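2-keto-3-deoxygluconate kinase (Thermotoga maritima, PDB 2AFB) phosphorylates the sugar acid 2-keto-3-deoxygluconate with ATP as a kinase of the pfkB carbohydrate kinase family. Local coordinates at the interface of chains A and B. Residues are numbered along the deposited sequence; one frame, centred on the assembly and turned at random. Chains: chain A/B, 2-keto-3-deoxygluconate kinase.

The interface of chains A and B. Residues chain A 30, 32, 34-35; chain B 82-83, 325-326, 331.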
# COMPACT_ATOMS: atom_id res chain seq x y z
N HIS A 30 10.65 3.54 -7.32
CA HIS A 30 11.53 3.50 -8.47
C HIS A 30 11.08 2.50 -9.55
O HIS A 30 11.83 2.21 -10.44
CB HIS A 30 12.96 3.19 -8.05
CG HIS A 30 13.61 4.29 -7.27
ND1 HIS A 30 13.70 5.58 -7.74
CD2 HIS A 30 14.23 4.27 -6.06
CE1 HIS A 30 14.33 6.33 -6.85
NE2 HIS A 30 14.67 5.56 -5.82
N ARG A 32 9.14 1.51 -12.94
CA ARG A 32 8.87 2.10 -14.22
C ARG A 32 7.37 1.97 -14.54
O ARG A 32 6.66 1.18 -13.98
CB ARG A 32 9.73 1.45 -15.32
CG ARG A 32 11.20 1.55 -15.03
CD ARG A 32 12.11 1.46 -16.24
NE ARG A 32 11.92 2.61 -17.08
CZ ARG A 32 12.56 2.81 -18.24
NH1 ARG A 32 13.42 1.93 -18.73
NH2 ARG A 32 12.28 3.89 -18.93
N PHE A 34 5.84 0.81 -17.03
CA PHE A 34 5.50 -0.47 -17.63
C PHE A 34 5.14 -1.53 -16.60
O PHE A 34 4.36 -2.48 -16.87
CB PHE A 34 6.71 -1.00 -18.42
CG PHE A 34 6.45 -2.27 -19.17
CD1 PHE A 34 5.57 -2.31 -20.24
CD2 PHE A 34 7.10 -3.44 -18.81
CE1 PHE A 34 5.36 -3.51 -20.93
CE2 PHE A 34 6.88 -4.63 -19.49
CZ PHE A 34 6.00 -4.67 -20.54
N GLN A 35 5.78 -1.42 -15.46
CA GLN A 35 5.68 -2.47 -14.47
C GLN A 35 4.67 -2.21 -13.34
O GLN A 35 4.41 -3.07 -12.54
CB GLN A 35 7.08 -2.84 -13.96
CG GLN A 35 7.77 -1.94 -13.05
CD GLN A 35 9.31 -2.22 -12.96
OE1 GLN A 35 10.06 -1.30 -12.90
NE2 GLN A 35 9.72 -3.49 -12.86
N LYS B 82 3.96 -10.68 -20.95
CA LYS B 82 3.84 -9.26 -20.82
C LYS B 82 5.15 -8.57 -21.33
O LYS B 82 5.10 -7.54 -21.98
CB LYS B 82 3.60 -8.91 -19.34
CG LYS B 82 3.80 -7.46 -19.07
CD LYS B 82 3.70 -7.10 -17.61
CE LYS B 82 3.76 -5.57 -17.44
NZ LYS B 82 3.49 -5.09 -16.04
N PHE B 83 6.29 -9.15 -21.00
CA PHE B 83 7.56 -8.64 -21.43
C PHE B 83 7.94 -9.05 -22.85
O PHE B 83 9.01 -8.70 -23.31
CB PHE B 83 8.67 -9.05 -20.47
CG PHE B 83 8.70 -8.25 -19.22
CD1 PHE B 83 7.73 -8.41 -18.25
CD2 PHE B 83 9.75 -7.33 -18.99
CE1 PHE B 83 7.75 -7.66 -17.09
CE2 PHE B 83 9.79 -6.59 -17.81
CZ PHE B 83 8.81 -6.77 -16.85
N ILE B 325 16.37 -1.07 -11.61
CA ILE B 325 15.00 -1.51 -11.95
C ILE B 325 14.55 -2.64 -11.01
O ILE B 325 15.18 -3.70 -11.01
CB ILE B 325 14.98 -1.97 -13.42
CG1 ILE B 325 15.30 -0.80 -14.34
CG2 ILE B 325 13.63 -2.50 -13.90
CD1 ILE B 325 15.58 -1.28 -15.73
N PRO B 326 13.47 -2.40 -10.20
CA PRO B 326 12.86 -3.39 -9.32
C PRO B 326 12.44 -4.64 -10.10
O PRO B 326 12.00 -4.54 -11.23
CB PRO B 326 11.62 -2.68 -8.76
CG PRO B 326 11.93 -1.21 -8.85
CD PRO B 326 12.77 -1.09 -10.10
N VAL B 331 13.43 -3.54 -17.84
CA VAL B 331 12.48 -2.76 -18.63
C VAL B 331 13.38 -1.71 -19.25
O VAL B 331 13.77 -0.76 -18.57
CB VAL B 331 11.40 -2.08 -17.72
CG1 VAL B 331 10.51 -1.18 -18.49
CG2 VAL B 331 10.61 -3.12 -16.96
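In the deposited assembly A:Phe34 packs among B:Phe83, B:Lys82 and B:Val331 of a second copy; the structure alone does not show whether this pairing is biological. This is the tight part, where A:Phe34 hides 80 Å². With CG anti to the backbone N (chi1 -176°), its ring meets that of B:Phe83 edge to face, planes 89° apart, CE2 over the other ring's centre. A flat aromatic suits this place because its rim can point into one partner while its face receives another, here CE of B:Lys82. That long, extended chain carries NZ onward to a lone pair of the A:Phe34 carbonyl O at 2.9 Å. Compact, branched B:Val331 sets CG1 3.8 Å from CB of A:Phe34. The long A:Arg32 chain, bent at chi3, passes CD beside CG1 while its guanidinium NH1 donates to the carbonyl O of B:Val331 at 2.7 Å, from above the carbonyl plane. An amide suits A:Gln35 because it accepts and donates at once: OE1 accepts the backbone N-H of A:Arg32, almost straight and in the carbonyl plane, and NE2 donates to O of B:Pro326 at 3.0 Å, bent (139° at H) and above the plane. An alanine here would remove both bonds and would probably leave the A:Arg32 backbone less well held. Contact thins to 4 Å² at A:His30. The 3-10 helix 33-35 of chain A and the preceding loop thus meet the C-terminal end of helix 71-82, B:Phe83 after it, and loop residues 325-326 and 331.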